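Long-range contact in BAT-2 beta-lactamase (Bacillus atrophaeus, PDB 6W5G), which hydrolyses beta-lactam antibiotics as a class D beta-lactamase of a Gram-positive bacterium: residues Thr217-Val228 / Phe240-Ala251. Numbering follows the deposited sequence.
Sequences TRLTDYGLGWFV and FVTNVDASGTAA
Trp226 and Asn243 sit side by side as a non-hydrogen-bonded pair in the antiparallel beta hairpin of strands 225-233 and 236-244, part of the central sheet of the penicillin-binding-protein fold. Asn243 illustrates how a buried amide can serve a sheet and its surroundings at once. Its CB lies over the face of the indole, 4.3 Å from the centroid of the six-membered ring of Trp226. From there CG runs anti to the backbone N (chi1 163°) and carries the amide across the same ring, its plane turned 54° from the indole. ND2 stands 3.4 Å above the ring plane and also touches Leu224, 3.5 Å from CD1. OD1 accepts hydrogen bonds from Arg67 NE and Gln72 NE2, while the indole NE1 is tied to the backbone of Thr73, so both flat groups are anchored from outside the hairpin. On the face that carries Phe227 and Thr242, Ala251, in the first turn of helix 248-261, brings CB to 3.5 Å from Trp226 C. Farther along, the rings of Phe227 and Phe240 have planes 25° apart and slide past each other with little overlap. Their closest atoms, Phe227 CE2 and Phe240 CE1, are 3.4 Å apart.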
loop_
_atom_site.group_PDB
_atom_site.type_symbol
_atom_site.label_atom_id
_atom_site.label_comp_id
_atom_site.label_asym_id
_atom_site.label_seq_id
_atom_site.Cartn_x
_atom_site.Cartn_y
_atom_site.Cartn_z
ATOM N N THR A 217 7.093 -5.806 2.265
ATOM C CA THR A 217 8.478 -6.249 2.398
ATOM C C THR A 217 8.664 -7.548 1.629
ATOM O O THR A 217 7.791 -8.420 1.646
ATOM C CB THR A 217 8.839 -6.540 3.872
ATOM O OG1 THR A 217 8.626 -5.376 4.674
ATOM C CG2 THR A 217 10.305 -6.930 4.007
ATOM N N ARG A 218 9.814 -7.692 0.982
ATOM C CA ARG A 218 10.238 -9.008 0.506
ATOM C C ARG A 218 10.902 -9.725 1.679
ATOM O O ARG A 218 12.003 -9.354 2.098
ATOM C CB ARG A 218 11.188 -8.854 -0.680
ATOM C CG ARG A 218 11.607 -10.179 -1.290
ATOM C CD ARG A 218 12.333 -9.996 -2.617
ATOM N NE ARG A 218 13.581 -9.262 -2.440
ATOM C CZ ARG A 218 14.061 -8.357 -3.288
ATOM N NH1 ARG A 218 13.399 -8.055 -4.406
ATOM N NH2 ARG A 218 15.212 -7.753 -3.013
ATOM N N LEU A 219 10.228 -10.739 2.232
ATOM C CA LEU A 219 10.614 -11.329 3.512
ATOM C C LEU A 219 11.749 -12.341 3.401
ATOM O O LEU A 219 12.186 -12.867 4.430
ATOM C CB LEU A 219 9.400 -11.966 4.188
ATOM C CG LEU A 219 8.299 -10.969 4.573
ATOM C CD1 LEU A 219 7.016 -11.702 4.959
ATOM C CD2 LEU A 219 8.753 -10.052 5.714
ATOM N N THR A 220 12.217 -12.640 2.190
ATOM C CA THR A 220 13.411 -13.460 2.035
ATOM C C THR A 220 14.650 -12.691 2.478
ATOM O O THR A 220 15.312 -13.065 3.451
ATOM C CB THR A 220 13.542 -13.925 0.581
ATOM O OG1 THR A 220 13.483 -12.785 -0.289
ATOM C CG2 THR A 220 12.419 -14.898 0.227
ATOM N N ASP A 221 14.967 -11.594 1.791
ATOM C CA ASP A 221 16.180 -10.843 2.080
ATOM C C ASP A 221 15.932 -9.519 2.790
ATOM O O ASP A 221 16.902 -8.838 3.142
ATOM C CB ASP A 221 17.004 -10.609 0.806
ATOM C CG ASP A 221 16.251 -9.806 -0.249
ATOM O OD1 ASP A 221 15.069 -9.459 -0.032
ATOM O OD2 ASP A 221 16.859 -9.507 -1.302
ATOM N N TYR A 222 14.673 -9.132 3.005
ATOM C CA TYR A 222 14.349 -7.798 3.523
ATOM C C TYR A 222 15.028 -6.700 2.700
ATOM O O TYR A 222 15.404 -5.644 3.219
ATOM C CB TYR A 222 14.682 -7.679 5.014
ATOM C CG TYR A 222 13.766 -8.474 5.911
ATOM C CD1 TYR A 222 13.837 -9.859 5.972
ATOM C CD2 TYR A 222 12.827 -7.832 6.706
ATOM C CE1 TYR A 222 12.992 -10.585 6.801
ATOM C CE2 TYR A 222 11.985 -8.543 7.535
ATOM C CZ TYR A 222 12.070 -9.918 7.578
ATOM O OH TYR A 222 11.218 -10.619 8.400
ATOM N N GLY A 223 15.176 -6.940 1.399
ATOM C CA GLY A 223 15.906 -6.049 0.519
ATOM C C GLY A 223 15.020 -5.272 -0.424
ATOM O O GLY A 223 15.535 -4.620 -1.342
ATOM N N LEU A 224 13.706 -5.334 -0.242
ATOM C CA LEU A 224 12.733 -4.563 -1.000
ATOM C C LEU A 224 11.648 -4.169 -0.014
ATOM O O LEU A 224 11.106 -5.027 0.698
ATOM C CB LEU A 224 12.126 -5.392 -2.140
ATOM C CG LEU A 224 10.834 -4.849 -2.762
ATOM C CD1 LEU A 224 11.063 -3.499 -3.429
ATOM C CD2 LEU A 224 10.275 -5.860 -3.748
ATOM N N GLY A 225 11.356 -2.878 0.048
ATOM C CA GLY A 225 10.419 -2.360 1.026
ATOM C C GLY A 225 9.586 -1.237 0.464
ATOM O O GLY A 225 10.074 -0.428 -0.336
ATOM N N TRP A 226 8.325 -1.193 0.871
ATOM C CA TRP A 226 7.362 -0.230 0.369
ATOM C C TRP A 226 6.600 0.392 1.528
ATOM O O TRP A 226 6.302 -0.274 2.524
ATOM C CB TRP A 226 6.262 -0.917 -0.415
ATOM C CG TRP A 226 6.585 -1.553 -1.737
ATOM C CD1 TRP A 226 6.907 -2.864 -1.970
ATOM C CD2 TRP A 226 6.516 -0.925 -3.021
ATOM N NE1 TRP A 226 7.065 -3.080 -3.320
ATOM C CE2 TRP A 226 6.823 -1.904 -3.986
ATOM C CE3 TRP A 226 6.221 0.375 -3.449
ATOM C CZ2 TRP A 226 6.850 -1.622 -5.346
ATOM C CZ3 TRP A 226 6.253 0.654 -4.805
ATOM C CH2 TRP A 226 6.558 -0.339 -5.735
ATOM N N PHE A 227 6.222 1.657 1.358
ATOM C CA PHE A 227 5.156 2.265 2.154
ATOM C C PHE A 227 4.399 3.201 1.228
ATOM O O PHE A 227 4.976 4.161 0.712
ATOM C CB PHE A 227 5.709 3.018 3.375
ATOM C CG PHE A 227 4.648 3.513 4.331
ATOM C CD1 PHE A 227 3.734 2.629 4.907
ATOM C CD2 PHE A 227 4.581 4.857 4.675
ATOM C CE1 PHE A 227 2.773 3.085 5.813
ATOM C CE2 PHE A 227 3.620 5.325 5.566
ATOM C CZ PHE A 227 2.711 4.436 6.131
ATOM N N VAL A 228 3.129 2.902 0.975
ATOM C CA VAL A 228 2.313 3.664 0.034
ATOM C C VAL A 228 1.069 4.159 0.758
ATOM O O VAL A 228 0.502 3.447 1.591
ATOM C CB VAL A 228 1.959 2.832 -1.224
ATOM C CG1 VAL A 228 3.229 2.250 -1.868
ATOM C CG2 VAL A 228 0.958 1.702 -0.905
ATOM N N PHE A 240 1.682 9.638 -1.129
ATOM C CA PHE A 240 3.106 9.337 -1.088
ATOM C C PHE A 240 3.374 7.881 -1.439
ATOM O O PHE A 240 2.532 6.996 -1.241
ATOM C CB PHE A 240 3.728 9.662 0.284
ATOM C CG PHE A 240 3.043 8.969 1.425
ATOM C CD1 PHE A 240 3.268 7.616 1.684
ATOM C CD2 PHE A 240 2.158 9.666 2.234
ATOM C CE1 PHE A 240 2.602 6.974 2.712
ATOM C CE2 PHE A 240 1.502 9.032 3.272
ATOM C CZ PHE A 240 1.734 7.689 3.518
ATOM N N VAL A 241 4.572 7.645 -1.956
ATOM C CA VAL A 241 5.104 6.300 -2.145
ATOM C C VAL A 241 6.577 6.334 -1.779
ATOM O O VAL A 241 7.326 7.170 -2.294
ATOM C CB VAL A 241 4.946 5.823 -3.601
ATOM C CG1 VAL A 241 5.799 4.575 -3.852
ATOM C CG2 VAL A 241 3.482 5.560 -3.931
ATOM N N THR A 242 6.995 5.431 -0.895
ATOM C CA THR A 242 8.405 5.184 -0.638
ATOM C C THR A 242 8.710 3.749 -1.035
ATOM O O THR A 242 7.936 2.840 -0.718
ATOM C CB THR A 242 8.728 5.412 0.834
ATOM O OG1 THR A 242 8.481 6.786 1.150
ATOM C CG2 THR A 242 10.190 5.086 1.116
ATOM N N ASN A 243 9.826 3.553 -1.738
ATOM C CA ASN A 243 10.247 2.238 -2.203
ATOM C C ASN A 243 11.761 2.217 -2.071
ATOM O O ASN A 243 12.428 3.152 -2.513
ATOM C CB ASN A 243 9.785 2.040 -3.659
ATOM C CG ASN A 243 10.503 0.910 -4.369
ATOM O OD1 ASN A 243 11.477 1.138 -5.075
ATOM N ND2 ASN A 243 9.985 -0.305 -4.238
ATOM N N VAL A 244 12.314 1.188 -1.432
ATOM C CA VAL A 244 13.700 1.253 -0.979
ATOM C C VAL A 244 14.253 -0.159 -0.866
ATOM O O VAL A 244 13.503 -1.129 -0.734
ATOM C CB VAL A 244 13.787 2.022 0.368
ATOM C CG1 VAL A 244 13.048 1.252 1.483
ATOM C CG2 VAL A 244 15.235 2.336 0.750
ATOM N N ASP A 245 15.584 -0.275 -0.910
ATOM C CA ASP A 245 16.275 -1.552 -0.755
ATOM C C ASP A 245 16.436 -1.927 0.716
ATOM O O ASP A 245 17.543 -2.226 1.180
ATOM C CB ASP A 245 17.611 -1.544 -1.507
ATOM C CG ASP A 245 18.641 -0.576 -0.908
ATOM O OD1 ASP A 245 18.249 0.392 -0.224
ATOM O OD2 ASP A 245 19.857 -0.789 -1.140
ATOM N N ALA A 246 15.326 -1.928 1.447
ATOM C CA ALA A 246 15.302 -2.229 2.879
ATOM C C ALA A 246 13.901 -2.722 3.214
ATOM O O ALA A 246 13.079 -2.927 2.320
ATOM C CB ALA A 246 15.690 -0.993 3.702
ATOM N N SER A 247 13.608 -2.885 4.504
ATOM C CA SER A 247 12.318 -3.446 4.878
ATOM C C SER A 247 11.190 -2.432 4.687
ATOM O O SER A 247 11.403 -1.221 4.553
ATOM C CB SER A 247 12.311 -3.883 6.340
ATOM O OG SER A 247 12.340 -2.756 7.206
ATOM N N GLY A 248 9.963 -2.951 4.706
ATOM C CA GLY A 248 8.807 -2.077 4.720
ATOM C C GLY A 248 8.761 -1.161 5.925
ATOM O O GLY A 248 8.286 -0.028 5.823
ATOM N N THR A 249 9.243 -1.634 7.080
ATOM C CA THR A 249 9.343 -0.760 8.247
ATOM C C THR A 249 10.310 0.389 7.987
ATOM O O THR A 249 10.028 1.541 8.344
ATOM C CB THR A 249 9.760 -1.574 9.476
ATOM O OG1 THR A 249 8.719 -2.510 9.799
ATOM C CG2 THR A 249 10.006 -0.659 10.687
ATOM N N ALA A 250 11.456 0.102 7.360
ATOM C CA ALA A 250 12.368 1.180 6.988
ATOM C C ALA A 250 11.700 2.154 6.028
ATOM O O ALA A 250 11.858 3.375 6.157
ATOM C CB ALA A 250 13.635 0.604 6.365
ATOM N N ALA A 251 10.952 1.631 5.053
ATOM C CA ALA A 251 10.253 2.501 4.111
ATOM C C ALA A 251 9.259 3.400 4.830
ATOM O O ALA A 251 9.130 4.589 4.504
ATOM C CB ALA A 251 9.533 1.651 3.061
HETATM O O HOH W 1 9.115 -4.723 7.708
#